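Local coordinates for protein fructokinase (PDB 3C8U) that probably transfers a phosphate group from ATP to fructose, as a putative P-loop sugar kinase linked to fructose transport, at residues A6-V11 / A44-Q49; G21-A26 / E123-I128; V101-F106 / G116-G121. All coordinates share one frame; numbering follows the deposited sequence.

Contact 1: residues A6-V11 / A44-Q49; sequences ALCQGV and AALSAQ
Cys8 meets Ala45 and Leu46 of helix 36-48 with its sulfur. Its SG is anti to the backbone N (chi1 169°), which carries the sulfur out from helix 4-14. There SG lies 3.7 Å from Ala45 CB and about as far from the carbonyl group of the same residue. Ala45 is small, and its methyl meets both CB and SG of Cys8. The sulfur also touches two longer side chains. Leu46 CD2 reaches it at 4.0 Å, and Gln49 CG, in the bend of its chain, comes to 4.1 Å. Leu46 does not start out facing helix 4-14; the end of its side chain does the reaching. CD2 also rests 3.8 Å from Cys8 O. Val11 and Leu46 cross at about a right angle, with Val11 CG1 and Leu46 CD2 4.0 Å apart. No hydrogen bond links the two segments, so the contact is apolar packing. The closest approach of the axes is 9.5 Å and the crossing angle -60°. Leu7 and Val11 turn to Ile152 of the parallel sheet. This is layer packing of an alpha/beta fold, with helices 4-14 and 36-48 crossing on one face of the central sheet.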
loop_
_atom_site.group_PDB
_atom_site.type_symbol
_atom_site.label_atom_id
_atom_site.label_comp_id
_atom_site.label_asym_id
_atom_site.label_seq_id
_atom_site.Cartn_x
_atom_site.Cartn_y
_atom_site.Cartn_z
ATOM N N ALA A 6 -12.217 -15.294 -7.244
ATOM C CA ALA A 6 -11.284 -15.624 -8.321
ATOM C C ALA A 6 -9.917 -15.007 -8.032
ATOM O O ALA A 6 -8.881 -15.578 -8.373
ATOM C CB ALA A 6 -11.826 -15.195 -9.703
ATOM N N LEU A 7 -9.937 -13.855 -7.361
ATOM C CA LEU A 7 -8.697 -13.173 -6.946
ATOM C C LEU A 7 -7.982 -14.040 -5.915
ATOM O O LEU A 7 -6.789 -14.289 -6.002
ATOM C CB LEU A 7 -8.968 -11.760 -6.373
ATOM C CG LEU A 7 -7.780 -10.867 -5.943
ATOM C CD1 LEU A 7 -6.799 -10.664 -7.117
ATOM C CD2 LEU A 7 -8.225 -9.519 -5.407
ATOM N N CYS A 8 -8.748 -14.508 -4.939
ATOM C CA CYS A 8 -8.194 -15.316 -3.868
ATOM C C CYS A 8 -7.548 -16.557 -4.472
ATOM O O CYS A 8 -6.409 -16.898 -4.185
ATOM C CB CYS A 8 -9.293 -15.677 -2.865
ATOM S SG CYS A 8 -8.806 -16.917 -1.686
ATOM N N GLN A 9 -8.275 -17.176 -5.389
ATOM C CA GLN A 9 -7.839 -18.433 -6.011
ATOM C C GLN A 9 -6.602 -18.193 -6.872
ATOM O O GLN A 9 -5.653 -18.967 -6.824
ATOM C CB GLN A 9 -8.965 -19.080 -6.832
ATOM C CG GLN A 9 -8.520 -20.284 -7.658
ATOM C CD GLN A 9 -8.058 -21.504 -6.836
ATOM O OE1 GLN A 9 -8.349 -21.619 -5.662
ATOM N NE2 GLN A 9 -7.325 -22.408 -7.474
ATOM N N GLY A 10 -6.589 -17.053 -7.557
ATOM C CA GLY A 10 -5.461 -16.686 -8.413
ATOM C C GLY A 10 -4.178 -16.461 -7.639
ATOM O O GLY A 10 -3.082 -16.861 -8.042
ATOM N N VAL A 11 -4.324 -15.860 -6.465
ATOM C CA VAL A 11 -3.186 -15.668 -5.565
ATOM C C VAL A 11 -2.689 -17.015 -5.093
ATOM O O VAL A 11 -1.487 -17.328 -5.176
ATOM C CB VAL A 11 -3.543 -14.750 -4.352
ATOM C CG1 VAL A 11 -2.419 -14.777 -3.291
ATOM C CG2 VAL A 11 -3.813 -13.339 -4.866
ATOM N N ALA A 44 -8.902 -12.259 4.349
ATOM C CA ALA A 44 -9.874 -13.120 5.032
ATOM C C ALA A 44 -10.169 -14.361 4.161
ATOM O O ALA A 44 -10.326 -15.461 4.650
ATOM C CB ALA A 44 -11.171 -12.334 5.338
ATOM N N ALA A 45 -10.200 -14.138 2.858
ATOM C CA ALA A 45 -10.513 -15.190 1.885
ATOM C C ALA A 45 -9.393 -16.215 1.880
ATOM O O ALA A 45 -9.632 -17.421 1.896
ATOM C CB ALA A 45 -10.736 -14.597 0.486
ATOM N N LEU A 46 -8.164 -15.717 1.955
ATOM C CA LEU A 46 -6.971 -16.603 1.926
ATOM C C LEU A 46 -6.887 -17.410 3.236
ATOM O O LEU A 46 -6.644 -18.635 3.251
ATOM C CB LEU A 46 -5.692 -15.796 1.697
ATOM C CG LEU A 46 -5.463 -15.222 0.273
ATOM C CD1 LEU A 46 -4.442 -14.087 0.322
ATOM C CD2 LEU A 46 -5.022 -16.307 -0.723
ATOM N N SER A 47 -7.125 -16.712 4.335
ATOM C CA SER A 47 -7.120 -17.351 5.637
ATOM C C SER A 47 -8.119 -18.527 5.637
ATOM O O SER A 47 -7.833 -19.615 6.166
ATOM C CB SER A 47 -7.438 -16.343 6.758
ATOM O OG SER A 47 -6.496 -15.261 6.786
ATOM N N ALA A 48 -9.246 -18.326 4.982
ATOM C CA ALA A 48 -10.341 -19.320 4.979
ATOM C C ALA A 48 -9.952 -20.547 4.149
ATOM O O ALA A 48 -10.565 -21.621 4.256
ATOM C CB ALA A 48 -11.671 -18.706 4.457
ATOM N N GLN A 49 -8.928 -20.364 3.326
ATOM C CA GLN A 49 -8.441 -21.426 2.440
ATOM C C GLN A 49 -7.167 -22.001 3.014
ATOM O O GLN A 49 -6.387 -22.624 2.298
ATOM C CB GLN A 49 -8.162 -20.917 1.028
ATOM C CG GLN A 49 -9.382 -20.437 0.280
ATOM C CD GLN A 49 -10.439 -21.481 0.086
ATOM O OE1 GLN A 49 -10.175 -22.680 0.013
ATOM N NE2 GLN A 49 -11.655 -21.016 -0.079
#

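Contact 2: residues G21-A26 / E123-I128; sequences GRQLVA and ECRVAI
Arg22 and Cys124 are joined by a side-chain to backbone hydrogen bond beside the strand pairing. Arg22 NE donates to Cys124 O at 2.9 Å, from above the carbonyl plane. A bend at chi3 (-69°) places NE for this bond. The other guanidinium nitrogens have their own acceptors. NH1 bonds to Leu95 O and Gln98 O, NH2 to Glu99 O and weakly to Gly121 O. The buried cation is thus held by backbone carbonyls, whose partial negative charges would probably stabilise it.

Three backbone bonds join these two segments, and Val25 pairs on with Ile129. Gln23 N donates to Arg125 O at 3.0 Å, Ala127 N to Gln23 O at 2.8 Å, and Val25 N to Ala127 O at 2.8 Å. The last is almost straight, at 175°. Gln23 O and Ala127 O each also take a CA-H contact, from Val126 and Leu24.

Arg125 O has a second donor, a water at 2.7 Å. The same water accepts from Gln23 NE2. In one of two conformers of Arg125 it also accepts from NE, and the guanidinium lies side by side with the Gln23 amide, planes parallel. Gln23 OE1 is taken by Asp16 N.

Apolar side chains meet on both faces. Leu24 CD2 meets Ala127 CB on one, and Val25 CG2 meets Val126 CG1 at 3.8 Å on the other. Ile128 on that second face packs on helix 36-48. Strand 23-28 runs on toward a probable P-loop at Gly29, Gly34, Lys35 and Ser36. Parallel neighbours in strand order 2-3-1-4-5 are characteristic of the P-loop kinase fold.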
loop_
_atom_site.group_PDB
_atom_site.type_symbol
_atom_site.label_atom_id
_atom_site.label_comp_id
_atom_site.label_asym_id
_atom_site.label_seq_id
_atom_site.Cartn_x
_atom_site.Cartn_y
_atom_site.Cartn_z
ATOM N N GLY A 21 9.472 -19.950 4.752
ATOM C CA GLY A 21 9.277 -18.650 5.360
ATOM C C GLY A 21 7.944 -18.078 4.972
ATOM O O GLY A 21 7.066 -18.760 4.501
ATOM N N ARG A 22 7.822 -16.787 5.150
ATOM C CA ARG A 22 6.557 -16.130 4.937
ATOM C C ARG A 22 6.496 -15.606 3.504
ATOM O O ARG A 22 7.498 -15.161 2.930
ATOM C CB ARG A 22 6.417 -14.998 5.956
ATOM C CG ARG A 22 5.134 -14.278 5.870
ATOM C CD ARG A 22 5.020 -13.221 6.939
ATOM N NE ARG A 22 4.890 -13.787 8.274
ATOM C CZ ARG A 22 5.801 -13.707 9.227
ATOM N NH1 ARG A 22 6.959 -13.097 9.017
ATOM N NH2 ARG A 22 5.564 -14.255 10.394
ATOM N N GLN A 23 5.309 -15.669 2.930
ATOM C CA GLN A 23 5.068 -15.163 1.562
ATOM C C GLN A 23 4.471 -13.759 1.602
ATOM O O GLN A 23 3.715 -13.411 2.499
ATOM C CB GLN A 23 4.210 -16.155 0.775
ATOM C CG GLN A 23 5.033 -17.425 0.403
ATOM C CD GLN A 23 4.219 -18.523 -0.252
ATOM O OE1 GLN A 23 4.468 -18.868 -1.393
ATOM N NE2 GLN A 23 3.235 -19.056 0.460
ATOM N N LEU A 24 4.915 -12.963 0.643
ATOM C CA LEU A 24 4.475 -11.565 0.445
ATOM C C LEU A 24 3.647 -11.376 -0.817
ATOM O O LEU A 24 4.021 -11.733 -1.937
ATOM C CB LEU A 24 5.671 -10.630 0.409
ATOM C CG LEU A 24 6.653 -10.618 1.602
ATOM C CD1 LEU A 24 7.597 -9.419 1.472
ATOM C CD2 LEU A 24 5.919 -10.503 2.867
ATOM N N VAL A 25 2.498 -10.783 -0.598
ATOM C CA VAL A 25 1.602 -10.382 -1.666
ATOM C C VAL A 25 1.413 -8.890 -1.627
ATOM O O VAL A 25 0.986 -8.318 -0.617
ATOM C CB VAL A 25 0.219 -11.125 -1.582
ATOM C CG1 VAL A 25 -0.763 -10.593 -2.653
ATOM C CG2 VAL A 25 0.386 -12.633 -1.718
ATOM N N ALA A 26 1.765 -8.259 -2.740
ATOM C CA ALA A 26 1.645 -6.796 -2.901
ATOM C C ALA A 26 0.320 -6.396 -3.535
ATOM O O ALA A 26 -0.116 -6.980 -4.520
ATOM C CB ALA A 26 2.813 -6.257 -3.723
ATOM N N GLU A 123 2.232 -17.048 13.242
ATOM C CA GLU A 123 1.037 -17.735 12.698
ATOM C C GLU A 123 0.651 -17.219 11.303
ATOM O O GLU A 123 -0.045 -17.878 10.530
ATOM C CB GLU A 123 -0.152 -17.594 13.638
ATOM C CG GLU A 123 -0.790 -16.229 13.636
ATOM C CD GLU A 123 -0.112 -15.198 14.518
ATOM O OE1 GLU A 123 0.975 -15.460 15.131
ATOM O OE2 GLU A 123 -0.700 -14.103 14.606
ATOM N N CYS A 124 1.127 -16.026 10.990
ATOM C CA CYS A 124 0.891 -15.408 9.678
ATOM C C CYS A 124 1.795 -15.980 8.617
ATOM O O CYS A 124 3.022 -15.907 8.687
ATOM C CB CYS A 124 1.053 -13.882 9.753
ATOM S SG CYS A 124 0.908 -13.041 8.131
ATOM N N ARG A 125 1.152 -16.514 7.590
ATOM C CA ARG A 125 1.821 -17.241 6.504
ATOM C C ARG A 125 1.976 -16.368 5.270
ATOM O O ARG A 125 2.869 -16.543 4.478
ATOM C CB ARG A 125 1.019 -18.508 6.142
ATOM C CG ARG A 125 1.103 -19.592 7.205
ATOM C CD ARG A 125 1.079 -20.988 6.603
ATOM N NE ARG A 125 1.746 -21.043 5.309
ATOM C CZ ARG A 125 1.371 -21.866 4.339
ATOM N NH1 ARG A 125 0.342 -22.678 4.546
ATOM N NH2 ARG A 125 2.010 -21.866 3.172
ATOM N N VAL A 126 1.075 -15.406 5.143
ATOM C CA VAL A 126 1.084 -14.479 4.012
ATOM C C VAL A 126 0.829 -13.065 4.496
ATOM O O VAL A 126 -0.148 -12.810 5.179
ATOM C CB VAL A 126 -0.002 -14.847 2.993
ATOM C CG1 VAL A 126 -0.067 -13.810 1.835
ATOM C CG2 VAL A 126 0.247 -16.287 2.476
ATOM N N ALA A 127 1.738 -12.170 4.134
ATOM C CA ALA A 127 1.573 -10.740 4.372
ATOM C C ALA A 127 1.190 -10.086 3.059
ATOM O O ALA A 127 1.888 -10.206 2.038
ATOM C CB ALA A 127 2.861 -10.103 4.937
ATOM N N ILE A 128 0.037 -9.433 3.105
ATOM C CA ILE A 128 -0.451 -8.641 1.998
ATOM C C ILE A 128 -0.008 -7.231 2.320
ATOM O O ILE A 128 -0.519 -6.607 3.246
ATOM C CB ILE A 128 -1.961 -8.672 1.828
ATOM C CG1 ILE A 128 -2.441 -10.102 1.575
ATOM C CG2 ILE A 128 -2.395 -7.694 0.701
ATOM C CD1 ILE A 128 -3.907 -10.197 1.630
HETATM O O HOH W 1 3.523 -19.034 3.672
#

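Contact 3: residues V101-F106 / G116-G121; sequences VIYPLF and GAAEVG
Tyr103 holds CG between its backbone N and carbonyl carbon (chi1 72°), and chi2 of -89° turns the ring so that one face meets Ala118. The methyl of Ala118 sits over that face, 3.7 Å from the ring centroid, in a CH-pi contact. It is offset toward the rim, and CZ is its nearest ring atom. Val120 CG2 approaches CE1 obliquely at 3.7 Å. Leu105 CG comes to Ala118 CB and to Ala117 CB, both at 3.8 Å. The strands form an antiparallel beta hairpin. Val101 and Val120 are a hydrogen-bonded pair, with both N-H to O bonds at 2.9 Å. Tyr103 N donates to Ala118 O at 2.9 Å. Tyr103 O takes Ala118 N at 3.0 Å and, weakly, Ala117 N, so two residues, Ala117 and Ala118, stand opposite the single Tyr103: a classic beta bulge. An alanine at Tyr103 would probably leave the Ala118 methyl and Val120 CG2 without their aromatic partner and open a gap beside Val56 and Pro57. On the other face Ile102 crosses the side chain of Glu119, its CD1 lying 3.5 Å from Glu119 CG. Ile102 CG2 reaches back to the CA of Gly116, where strand 112-120 bends sharply. Val101 and Val120 pack on Leu95 of helix 85-97.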
loop_
_atom_site.group_PDB
_atom_site.type_symbol
_atom_site.label_atom_id
_atom_site.label_comp_id
_atom_site.label_asym_id
_atom_site.label_seq_id
_atom_site.Cartn_x
_atom_site.Cartn_y
_atom_site.Cartn_z
ATOM N N VAL A 101 7.526 -9.708 13.684
ATOM C CA VAL A 101 7.997 -8.402 13.231
ATOM C C VAL A 101 7.079 -7.289 13.637
ATOM O O VAL A 101 5.923 -7.228 13.250
ATOM C CB VAL A 101 8.220 -8.336 11.666
ATOM C CG1 VAL A 101 8.831 -6.964 11.241
ATOM C CG2 VAL A 101 9.149 -9.467 11.163
ATOM N N ILE A 102 7.659 -6.363 14.386
ATOM C CA ILE A 102 7.013 -5.130 14.815
ATOM C C ILE A 102 7.148 -4.052 13.746
ATOM O O ILE A 102 8.220 -3.884 13.127
ATOM C CB ILE A 102 7.594 -4.610 16.162
ATOM C CG1 ILE A 102 7.426 -5.672 17.270
ATOM C CG2 ILE A 102 6.940 -3.262 16.560
ATOM C CD1 ILE A 102 5.999 -5.960 17.620
ATOM N N TYR A 103 6.057 -3.303 13.537
ATOM C CA TYR A 103 6.063 -2.207 12.545
ATOM C C TYR A 103 5.121 -1.057 12.896
ATOM O O TYR A 103 4.258 -1.208 13.759
ATOM C CB TYR A 103 5.791 -2.795 11.147
ATOM C CG TYR A 103 4.366 -3.252 10.911
ATOM C CD1 TYR A 103 3.959 -4.524 11.222
ATOM C CD2 TYR A 103 3.439 -2.396 10.332
ATOM C CE1 TYR A 103 2.641 -4.933 11.014
ATOM C CE2 TYR A 103 2.133 -2.789 10.138
ATOM C CZ TYR A 103 1.740 -4.053 10.461
ATOM O OH TYR A 103 0.426 -4.412 10.221
ATOM N N PRO A 104 5.302 0.114 12.257
ATOM C CA PRO A 104 4.498 1.283 12.588
ATOM C C PRO A 104 3.212 1.355 11.826
ATOM O O PRO A 104 3.072 0.745 10.778
ATOM C CB PRO A 104 5.385 2.455 12.188
ATOM C CG PRO A 104 6.365 1.896 11.161
ATOM C CD PRO A 104 6.421 0.429 11.343
ATOM N N LEU A 105 2.285 2.087 12.428
ATOM C CA LEU A 105 0.966 2.363 11.859
ATOM C C LEU A 105 0.801 3.868 11.750
ATOM O O LEU A 105 1.125 4.606 12.684
ATOM C CB LEU A 105 -0.159 1.760 12.731
ATOM C CG LEU A 105 -0.309 0.224 12.723
ATOM C CD1 LEU A 105 -1.471 -0.277 13.639
ATOM C CD2 LEU A 105 -0.454 -0.268 11.286
ATOM N N PHE A 106 0.268 4.310 10.623
ATOM C CA PHE A 106 -0.006 5.734 10.406
ATOM C C PHE A 106 -1.338 6.120 11.014
ATOM O O PHE A 106 -2.346 5.465 10.774
ATOM C CB PHE A 106 0.016 6.076 8.914
ATOM C CG PHE A 106 0.099 7.540 8.630
ATOM C CD1 PHE A 106 1.225 8.266 8.977
ATOM C CD2 PHE A 106 -0.954 8.199 8.035
ATOM C CE1 PHE A 106 1.296 9.644 8.699
ATOM C CE2 PHE A 106 -0.885 9.570 7.776
ATOM C CZ PHE A 106 0.243 10.276 8.108
ATOM N N GLY A 116 5.889 0.875 16.764
ATOM C CA GLY A 116 5.672 -0.191 17.724
ATOM C C GLY A 116 4.201 -0.510 17.869
ATOM O O GLY A 116 3.776 -1.034 18.892
ATOM N N ALA A 117 3.446 -0.189 16.830
ATOM C CA ALA A 117 1.953 -0.191 16.883
ATOM C C ALA A 117 1.325 -1.485 16.408
ATOM O O ALA A 117 0.175 -1.790 16.734
ATOM C CB ALA A 117 1.372 0.995 16.068
ATOM N N ALA A 118 2.078 -2.236 15.614
ATOM C CA ALA A 118 1.562 -3.499 15.050
ATOM C C ALA A 118 2.621 -4.582 14.985
ATOM O O ALA A 118 3.819 -4.316 15.029
ATOM C CB ALA A 118 0.941 -3.251 13.652
ATOM N N GLU A 119 2.163 -5.818 14.891
ATOM C CA GLU A 119 3.056 -6.981 14.792
ATOM C C GLU A 119 2.528 -8.041 13.836
ATOM O O GLU A 119 1.383 -8.405 13.929
ATOM C CB GLU A 119 3.191 -7.627 16.166
ATOM C CG GLU A 119 4.267 -8.688 16.256
ATOM C CD GLU A 119 4.242 -9.434 17.575
ATOM O OE1 GLU A 119 3.252 -10.123 17.846
ATOM O OE2 GLU A 119 5.221 -9.343 18.329
ATOM N N VAL A 120 3.387 -8.525 12.943
ATOM C CA VAL A 120 3.118 -9.745 12.193
ATOM C C VAL A 120 3.763 -10.865 12.990
ATOM O O VAL A 120 4.956 -10.867 13.253
ATOM C CB VAL A 120 3.726 -9.716 10.796
ATOM C CG1 VAL A 120 3.353 -10.950 10.048
ATOM C CG2 VAL A 120 3.263 -8.438 10.069
ATOM N N GLY A 121 2.927 -11.824 13.360
ATOM C CA GLY A 121 3.335 -12.972 14.160
ATOM C C GLY A 121 3.595 -14.244 13.384
ATOM O O GLY A 121 3.252 -14.364 12.208
#

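From the N terminus, helix 4-14 leads into strand 23-28, and the chain then passes to helix 36-48. There contact 1 closes the first loop, bringing 44-49 back to 6-11. Contact 2 opens inside that loop, at 21-26, and closes much later at 123-128, so contacts 1 and 2 cross along the chain. They also touch, where Val11 meets Val25 and Leu46 meets Ile128, tying the helices to the central parallel sheet. Contact 3 is a short hairpin nested within the long loop of contact 2. Arg22 joins these two through Val120 and Gly121. Contacts 1 and 3 follow in series and do not touch, their nearest atoms being about 11 Å apart.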